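Local coordinates for protein 223aa long hypothetical arylmalonate decarboxylase (Sulfolobus tokodaii, PDB 2DGD) that is of unknown function but probably belongs to the arylmalonate decarboxylase family, which removes carbon dioxide from arylmalonates, at residues I69-A82 / I85-E97. Sequence-based numbering, arbitrary orientation.
Sequences IIIYGRTYGTHKHA and IKRVIKDVVIPEE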
ATOM      1  N   ILE A  69      26.665   4.264  22.691  1.00 22.98           N
ATOM      2  CA  ILE A  69      27.943   4.078  22.027  1.00 21.07           C
ATOM      3  C   ILE A  69      28.203   5.369  21.271  1.00 21.22           C
ATOM      4  O   ILE A  69      27.265   6.096  20.958  1.00 20.49           O
ATOM      5  CB  ILE A  69      27.918   2.886  21.052  1.00 19.66           C
ATOM      6  CG1 ILE A  69      29.341   2.566  20.604  1.00 18.87           C
ATOM      7  CG2 ILE A  69      27.056   3.206  19.841  1.00 18.87           C
ATOM      8  CD1 ILE A  69      29.455   1.276  19.841  1.00 19.08           C
ATOM      9  N   ILE A  70      29.466   5.662  20.985  1.00 21.91           N
ATOM     10  CA  ILE A  70      29.808   6.895  20.290  1.00 22.77           C
ATOM     11  C   ILE A  70      30.641   6.666  19.045  1.00 23.42           C
ATOM     12  O   ILE A  70      31.532   5.827  19.026  1.00 24.43           O
ATOM     13  CB  ILE A  70      30.560   7.862  21.236  1.00 22.95           C
ATOM     14  CG1 ILE A  70      29.602   8.341  22.329  1.00 22.75           C
ATOM     15  CG2 ILE A  70      31.142   9.025  20.451  1.00 22.05           C
ATOM     16  CD1 ILE A  70      30.208   9.288  23.313  1.00 24.14           C
ATOM     17  N   ILE A  71      30.333   7.420  17.998  1.00 24.60           N
ATOM     18  CA  ILE A  71      31.050   7.325  16.734  1.00 24.32           C
ATOM     19  C   ILE A  71      31.862   8.594  16.575  1.00 25.62           C
ATOM     20  O   ILE A  71      31.326   9.691  16.732  1.00 25.80           O
ATOM     21  CB  ILE A  71      30.085   7.247  15.525  1.00 23.05           C
ATOM     22  CG1 ILE A  71      29.244   5.973  15.590  1.00 21.29           C
ATOM     23  CG2 ILE A  71      30.871   7.310  14.228  1.00 21.85           C
ATOM     24  CD1 ILE A  71      28.213   5.873  14.485  1.00 17.96           C
ATOM     25  N   TYR A  72      33.152   8.444  16.280  1.00 27.04           N
ATOM     26  CA  TYR A  72      34.029   9.591  16.059  1.00 27.84           C
ATOM     27  C   TYR A  72      33.976   9.834  14.554  1.00 28.63           C
ATOM     28  O   TYR A  72      34.705   9.209  13.788  1.00 28.42           O
ATOM     29  CB  TYR A  72      35.459   9.269  16.490  1.00 27.80           C
ATOM     30  CG  TYR A  72      36.408  10.436  16.345  1.00 28.64           C
ATOM     31  CD1 TYR A  72      36.265  11.574  17.136  1.00 29.47           C
ATOM     32  CD2 TYR A  72      37.429  10.417  15.392  1.00 28.66           C
ATOM     33  CE1 TYR A  72      37.112  12.669  16.980  1.00 29.33           C
ATOM     34  CE2 TYR A  72      38.283  11.504  15.228  1.00 28.55           C
ATOM     35  CZ  TYR A  72      38.116  12.628  16.025  1.00 29.66           C
ATOM     36  OH  TYR A  72      38.938  13.720  15.867  1.00 29.74           O
ATOM     37  N   GLY A  73      33.104  10.741  14.134  1.00 30.10           N
ATOM     38  CA  GLY A  73      32.939  11.002  12.717  1.00 33.66           C
ATOM     39  C   GLY A  73      33.876  11.966  12.032  1.00 35.84           C
ATOM     40  O   GLY A  73      33.440  12.777  11.223  1.00 36.77           O
ATOM     41  N   ARG A  74      35.160  11.888  12.342  1.00 39.05           N
ATOM     42  CA  ARG A  74      36.142  12.764  11.712  1.00 41.61           C
ATOM     43  C   ARG A  74      37.283  11.891  11.235  1.00 43.86           C
ATOM     44  O   ARG A  74      37.372  10.715  11.605  1.00 44.82           O
ATOM     45  CB  ARG A  74      36.678  13.787  12.711  1.00 41.02           C
ATOM     46  CG  ARG A  74      35.612  14.578  13.422  1.00 42.33           C
ATOM     47  CD  ARG A  74      36.225  15.497  14.455  1.00 44.05           C
ATOM     48  NE  ARG A  74      37.109  16.485  13.847  1.00 45.29           N
ATOM     49  CZ  ARG A  74      37.799  17.389  14.534  1.00 46.70           C
ATOM     50  NH1 ARG A  74      38.577  18.252  13.899  1.00 48.29           N
ATOM     51  NH2 ARG A  74      37.719  17.430  15.857  1.00 46.05           N
ATOM     52  N   THR A  75      38.147  12.453  10.400  1.00 45.37           N
ATOM     53  CA  THR A  75      39.297  11.706   9.912  1.00 47.53           C
ATOM     54  C   THR A  75      40.467  12.274  10.689  1.00 47.98           C
ATOM     55  O   THR A  75      41.489  11.618  10.886  1.00 49.04           O
ATOM     56  CB  THR A  75      39.520  11.923   8.397  1.00 48.40           C
ATOM     57  OG1 THR A  75      38.334  11.552   7.682  1.00 48.92           O
ATOM     58  CG2 THR A  75      40.680  11.068   7.900  1.00 49.67           C
ATOM     59  N   TYR A  76      40.275  13.508  11.144  1.00 47.99           N
ATOM     60  CA  TYR A  76      41.269  14.238  11.909  1.00 47.80           C
ATOM     61  C   TYR A  76      41.724  13.461  13.139  1.00 47.57           C
ATOM     62  O   TYR A  76      40.913  13.067  13.972  1.00 47.44           O
ATOM     63  CB  TYR A  76      40.680  15.594  12.309  1.00 47.50           C
ATOM     64  CG  TYR A  76      41.576  16.472  13.149  1.00 48.13           C
ATOM     65  CD1 TYR A  76      41.558  16.390  14.538  1.00 49.08           C
ATOM     66  CD2 TYR A  76      42.404  17.425  12.555  1.00 48.94           C
ATOM     67  CE1 TYR A  76      42.339  17.244  15.320  1.00 51.18           C
ATOM     68  CE2 TYR A  76      43.191  18.285  13.324  1.00 49.90           C
ATOM     69  CZ  TYR A  76      43.151  18.192  14.706  1.00 51.26           C
ATOM     70  OH  TYR A  76      43.901  19.056  15.472  1.00 51.46           O
ATOM     71  N   GLY A  77      43.030  13.229  13.230  1.00 47.75           N
ATOM     72  CA  GLY A  77      43.594  12.519  14.362  1.00 47.77           C
ATOM     73  C   GLY A  77      43.450  11.009  14.350  1.00 48.04           C
ATOM     74  O   GLY A  77      43.935  10.339  15.258  1.00 48.41           O
ATOM     75  N   THR A  78      42.807  10.460  13.327  1.00 47.96           N
ATOM     76  CA  THR A  78      42.607   9.021  13.266  1.00 48.52           C
ATOM     77  C   THR A  78      43.791   8.236  12.709  1.00 49.78           C
ATOM     78  O   THR A  78      43.981   7.067  13.047  1.00 49.93           O
ATOM     79  CB  THR A  78      41.345   8.674  12.446  1.00 47.56           C
ATOM     80  OG1 THR A  78      41.487   9.158  11.106  1.00 46.61           O
ATOM     81  CG2 THR A  78      40.118   9.303  13.081  1.00 46.21           C
ATOM     82  N   HIS A  79      44.595   8.874  11.866  1.00 51.24           N
ATOM     83  CA  HIS A  79      45.743   8.196  11.273  1.00 51.67           C
ATOM     84  C   HIS A  79      46.932   8.034  12.222  1.00 51.72           C
ATOM     85  O   HIS A  79      47.516   6.955  12.304  1.00 52.12           O
ATOM     86  CB  HIS A  79      46.184   8.928  10.004  1.00 51.94           C
ATOM     87  CG  HIS A  79      45.293   8.683   8.825  1.00 52.54           C
ATOM     88  ND1 HIS A  79      43.935   8.908   8.855  1.00 54.03           N
ATOM     89  CD2 HIS A  79      45.571   8.248   7.574  1.00 53.48           C
ATOM     90  CE1 HIS A  79      43.413   8.623   7.674  1.00 53.82           C
ATOM     91  NE2 HIS A  79      44.386   8.219   6.879  1.00 53.73           N
ATOM     92  N   LYS A  80      47.286   9.094  12.944  1.00 51.68           N
ATOM     93  CA  LYS A  80      48.415   9.031  13.869  1.00 51.06           C
ATOM     94  C   LYS A  80      48.075   9.061  15.352  1.00 50.29           C
ATOM     95  O   LYS A  80      48.912   8.720  16.178  1.00 50.59           O
ATOM     96  CB  LYS A  80      49.412  10.157  13.574  1.00 52.24           C
ATOM     97  CG  LYS A  80      50.593   9.749  12.694  1.00 54.46           C
ATOM     98  CD  LYS A  80      50.221   9.636  11.227  1.00 56.33           C
ATOM     99  CE  LYS A  80      50.021  11.011  10.612  1.00 58.64           C
ATOM    100  NZ  LYS A  80      51.270  11.835  10.684  1.00 59.45           N
ATOM    101  N   HIS A  81      46.860   9.461  15.706  1.00 50.80           N
ATOM    102  CA  HIS A  81      46.493   9.520  17.120  1.00 50.47           C
ATOM    103  C   HIS A  81      45.250   8.728  17.526  1.00 49.14           C
ATOM    104  O   HIS A  81      44.585   9.062  18.507  1.00 47.67           O
ATOM    105  CB  HIS A  81      46.333  10.978  17.549  1.00 51.42           C
ATOM    106  CG  HIS A  81      47.566  11.799  17.339  1.00 52.68           C
ATOM    107  ND1 HIS A  81      47.995  12.191  16.089  1.00 52.91           N
ATOM    108  CD2 HIS A  81      48.479  12.275  18.217  1.00 52.88           C
ATOM    109  CE1 HIS A  81      49.120  12.872  16.207  1.00 52.84           C
ATOM    110  NE2 HIS A  81      49.436  12.938  17.488  1.00 53.11           N
ATOM    111  N   ALA A  82      44.951   7.672  16.778  1.00 48.71           N
ATOM    112  CA  ALA A  82      43.796   6.837  17.070  1.00 48.56           C
ATOM    113  C   ALA A  82      43.805   6.394  18.534  1.00 48.30           C
ATOM    114  O   ALA A  82      42.759   6.333  19.179  1.00 48.33           O
ATOM    115  CB  ALA A  82      43.789   5.618  16.152  1.00 48.12           C
ATOM    116  N   ILE A  85      42.205   8.860  20.920  1.00 43.19           N
ATOM    117  CA  ILE A  85      40.755   8.811  20.807  1.00 41.16           C
ATOM    118  C   ILE A  85      40.192   7.616  21.575  1.00 41.17           C
ATOM    119  O   ILE A  85      39.252   7.758  22.361  1.00 41.38           O
ATOM    120  CB  ILE A  85      40.341   8.714  19.324  1.00 40.47           C
ATOM    121  CG1 ILE A  85      40.913   9.915  18.558  1.00 40.26           C
ATOM    122  CG2 ILE A  85      38.828   8.671  19.200  1.00 40.17           C
ATOM    123  CD1 ILE A  85      40.696   9.871  17.057  1.00 38.66           C
ATOM    124  N   LYS A  86      40.772   6.441  21.351  1.00 40.84           N
ATOM    125  CA  LYS A  86      40.331   5.219  22.022  1.00 40.39           C
ATOM    126  C   LYS A  86      40.485   5.379  23.535  1.00 40.65           C
ATOM    127  O   LYS A  86      39.694   4.855  24.313  1.00 40.21           O
ATOM    128  CB  LYS A  86      41.179   4.036  21.554  1.00 40.15           C
ATOM    129  CG  LYS A  86      41.425   3.986  20.057  1.00 38.68           C
ATOM    130  CD  LYS A  86      40.277   3.344  19.322  1.00 39.85           C
ATOM    131  CE  LYS A  86      40.593   1.901  18.955  1.00 39.86           C
ATOM    132  NZ  LYS A  86      41.680   1.829  17.941  1.00 39.40           N
ATOM    133  N   ARG A  87      41.520   6.110  23.937  1.00 41.58           N
ATOM    134  CA  ARG A  87      41.813   6.349  25.344  1.00 41.97           C
ATOM    135  C   ARG A  87      40.726   7.184  26.011  1.00 41.39           C
ATOM    136  O   ARG A  87      40.229   6.838  27.085  1.00 43.49           O
ATOM    137  CB  ARG A  87      43.157   7.065  25.478  1.00 43.58           C
ATOM    138  CG  ARG A  87      43.607   7.315  26.917  1.00 47.74           C
ATOM    139  CD  ARG A  87      44.629   8.445  26.955  1.00 49.96           C
ATOM    140  NE  ARG A  87      45.700   8.216  25.989  1.00 54.07           N
ATOM    141  CZ  ARG A  87      46.481   9.173  25.496  1.00 56.14           C
ATOM    142  NH1 ARG A  87      47.437   8.875  24.617  1.00 56.16           N
ATOM    143  NH2 ARG A  87      46.298  10.431  25.875  1.00 56.68           N
ATOM    144  N   VAL A  88      40.366   8.289  25.370  1.00 39.10           N
ATOM    145  CA  VAL A  88      39.352   9.187  25.896  1.00 37.50           C
ATOM    146  C   VAL A  88      37.954   8.593  25.805  1.00 38.34           C
ATOM    147  O   VAL A  88      37.174   8.678  26.752  1.00 39.52           O
ATOM    148  CB  VAL A  88      39.344  10.526  25.128  1.00 36.80           C
ATOM    149  CG1 VAL A  88      38.384  11.503  25.790  1.00 36.84           C
ATOM    150  CG2 VAL A  88      40.739  11.103  25.070  1.00 34.55           C
ATOM    151  N   ILE A  89      37.639   7.987  24.665  1.00 38.56           N
ATOM    152  CA  ILE A  89      36.315   7.412  24.445  1.00 38.03           C
ATOM    153  C   ILE A  89      36.317   5.892  24.384  1.00 38.57           C
ATOM    154  O   ILE A  89      36.649   5.301  23.357  1.00 37.39           O
ATOM    155  CB  ILE A  89      35.700   7.966  23.145  1.00 37.39           C
ATOM    156  CG1 ILE A  89      35.707   9.494  23.190  1.00 37.34           C
ATOM    157  CG2 ILE A  89      34.274   7.463  22.977  1.00 36.68           C
ATOM    158  CD1 ILE A  89      35.340  10.154  21.886  1.00 37.42           C
ATOM    159  N   LYS A  90      35.931   5.268  25.494  1.00 39.68           N
ATOM    160  CA  LYS A  90      35.880   3.815  25.591  1.00 39.95           C
ATOM    161  C   LYS A  90      34.874   3.236  24.599  1.00 39.05           C
ATOM    162  O   LYS A  90      33.724   3.677  24.544  1.00 39.70           O
ATOM    163  CB  LYS A  90      35.501   3.405  27.017  1.00 42.18           C
ATOM    164  CG  LYS A  90      35.416   1.896  27.243  1.00 46.35           C
ATOM    165  CD  LYS A  90      34.905   1.577  28.650  1.00 48.46           C
ATOM    166  CE  LYS A  90      34.703   0.081  28.866  1.00 49.94           C
ATOM    167  NZ  LYS A  90      35.978  -0.672  28.692  1.00 50.15           N
ATOM    168  N   ASP A  91      35.321   2.250  23.826  1.00 37.39           N
ATOM    169  CA  ASP A  91      34.487   1.578  22.832  1.00 37.17           C
ATOM    170  C   ASP A  91      34.060   2.465  21.668  1.00 35.52           C
ATOM    171  O   ASP A  91      33.109   2.145  20.955  1.00 34.81           O
ATOM    172  CB  ASP A  91      33.240   0.986  23.492  1.00 40.22           C
ATOM    173  CG  ASP A  91      33.580  -0.050  24.542  1.00 42.19           C
ATOM    174  OD1 ASP A  91      34.385  -0.955  24.232  1.00 42.91           O
ATOM    175  OD2 ASP A  91      33.040   0.040  25.668  1.00 42.31           O
ATOM    176  N   VAL A  92      34.765   3.576  21.481  1.00 33.34           N
ATOM    177  CA  VAL A  92      34.467   4.506  20.402  1.00 30.66           C
ATOM    178  C   VAL A  92      34.532   3.787  19.061  1.00 30.35           C
ATOM    179  O   VAL A  92      35.308   2.844  18.888  1.00 31.22           O
ATOM    180  CB  VAL A  92      35.483   5.677  20.378  1.00 29.93           C
ATOM    181  CG1 VAL A  92      36.877   5.155  20.087  1.00 28.95           C
ATOM    182  CG2 VAL A  92      35.087   6.697  19.333  1.00 28.20           C
ATOM    183  N   VAL A  93      33.704   4.224  18.119  1.00 28.55           N
ATOM    184  CA  VAL A  93      33.698   3.643  16.789  1.00 27.06           C
ATOM    185  C   VAL A  93      34.399   4.611  15.850  1.00 27.69           C
ATOM    186  O   VAL A  93      33.973   5.758  15.695  1.00 27.61           O
ATOM    187  CB  VAL A  93      32.265   3.407  16.267  1.00 25.97           C
ATOM    188  CG1 VAL A  93      32.307   3.018  14.792  1.00 22.78           C
ATOM    189  CG2 VAL A  93      31.596   2.311  17.064  1.00 24.67           C
ATOM    190  N   ILE A  94      35.485   4.155  15.238  1.00 27.48           N
ATOM    191  CA  ILE A  94      36.224   4.983  14.300  1.00 28.44           C
ATOM    192  C   ILE A  94      35.873   4.467  12.914  1.00 28.20           C
ATOM    193  O   ILE A  94      36.343   3.414  12.505  1.00 27.97           O
ATOM    194  CB  ILE A  94      37.746   4.886  14.548  1.00 28.89           C
ATOM    195  CG1 ILE A  94      38.065   5.426  15.945  1.00 29.46           C
ATOM    196  CG2 ILE A  94      38.506   5.689  13.498  1.00 28.36           C
ATOM    197  CD1 ILE A  94      39.515   5.304  16.334  1.00 30.95           C
ATOM    198  N   PRO A  95      35.024   5.205  12.177  1.00 29.12           N
ATOM    199  CA  PRO A  95      34.601   4.805  10.831  1.00 29.96           C
ATOM    200  C   PRO A  95      35.675   4.190   9.934  1.00 31.81           C
ATOM    201  O   PRO A  95      35.430   3.167   9.294  1.00 31.71           O
ATOM    202  CB  PRO A  95      33.980   6.086  10.256  1.00 28.25           C
ATOM    203  CG  PRO A  95      34.465   7.184  11.159  1.00 28.34           C
ATOM    204  CD  PRO A  95      34.515   6.548  12.503  1.00 27.74           C
ATOM    205  N   GLU A  96      36.858   4.796   9.893  1.00 34.03           N
ATOM    206  CA  GLU A  96      37.946   4.285   9.064  1.00 35.88           C
ATOM    207  C   GLU A  96      38.312   2.844   9.440  1.00 34.37           C
ATOM    208  O   GLU A  96      38.549   2.008   8.572  1.00 33.64           O
ATOM    209  CB  GLU A  96      39.167   5.199   9.194  1.00 40.73           C
ATOM    210  CG  GLU A  96      40.329   4.811   8.303  1.00 48.06           C
ATOM    211  CD  GLU A  96      41.089   6.020   7.784  1.00 52.75           C
ATOM    212  OE1 GLU A  96      40.539   6.766   6.935  1.00 55.12           O
ATOM    213  OE2 GLU A  96      42.240   6.223   8.230  1.00 55.69           O
ATOM    214  N   GLU A  97      38.352   2.557  10.736  1.00 32.92           N
ATOM    215  CA  GLU A  97      38.673   1.219  11.208  1.00 31.73           C
ATOM    216  C   GLU A  97      37.512   0.260  10.949  1.00 29.99           C
ATOM    217  O   GLU A  97      37.715  -0.940  10.780  1.00 29.22           O
ATOM    218  CB  GLU A  97      38.995   1.249  12.704  1.00 34.02           C
ATOM    219  CG  GLU A  97      40.219   2.081  13.062  1.00 37.92           C
ATOM    220  CD  GLU A  97      40.638   1.934  14.532  1.00 42.56           C
ATOM    221  OE1 GLU A  97      41.643   2.583  14.924  1.00 43.81           O
ATOM    222  OE2 GLU A  97      39.975   1.176  15.291  1.00 42.46           O
TER
HETATM  223  O   HOH W   1      31.378   4.361  22.519  1.00 21.65           O
HETATM  224  O   HOH W   2      37.242   8.049  10.251  1.00 31.49           O
HETATM  225  O   HOH W   3      42.625   4.232  12.084  1.00 44.02           O
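The backbone O of Ile-70 accepts the N-H of Val-93 at 2.8 Å (O to N). Val-92 CA adds a CA-H...O contact to the same oxygen. The N of Tyr-72 then donates to the O of Val-93 at 2.9 Å, and Ile-71 CA makes the matching CA-H...O contact there. The two bonds flank Ile-71 and form a single parallel bridge between Ile-71 and Val-93. Their side chains run alongside each other, pointing the same way, with Ile-71 CG1 4.0 Å from Val-93 CB.

The Tyr-72 ring packs against Ile-85, whose CD1 lies over one face. CG of Tyr-72 is anti to its N (chi1 -177°), which carries the ring across to the helix 82-88. The ring is also fixed at its far end: OH donates to Tyr-76 O at 2.8 Å. Thr-78 CG2 meets the ring edge in plane, and lies 4.0 Å from Ile-94 CG2.

His-79 ND1 donates a weak bond to Thr-78 OG1 (3.3 Å). Glu-96 OE2 is modelled over one face of this imidazole, but too close, so its placement is doubtful. Trp-128 also meets the ring; an alanine here would probably leave Trp-128 without its ring partner and Thr-78 OG1 without the ND1 donor.

Lys-86 NZ bridges both carboxylate oxygens of Glu-97, OE1 at 3.1 Å and OE2 at 3.2 Å, each through its syn lone pair. This ties helix 82-88 to helix 95-105. One water links Arg-74 O to Glu-96 N.

Strand 69-72 belongs to one of two parallel sheets, consistent with the alpha/beta fold of the Asp/Glu racemase clan. Ile-71 bonds through its backbone to strand 6-13. Val-93 adds a single bridge to strand 69-72, outermost in its sheet within this chain. Helix 49-63 touches Ile-70 and Tyr-72, while helix 202-214 packs on Ile-69, Val-93 and Pro-95.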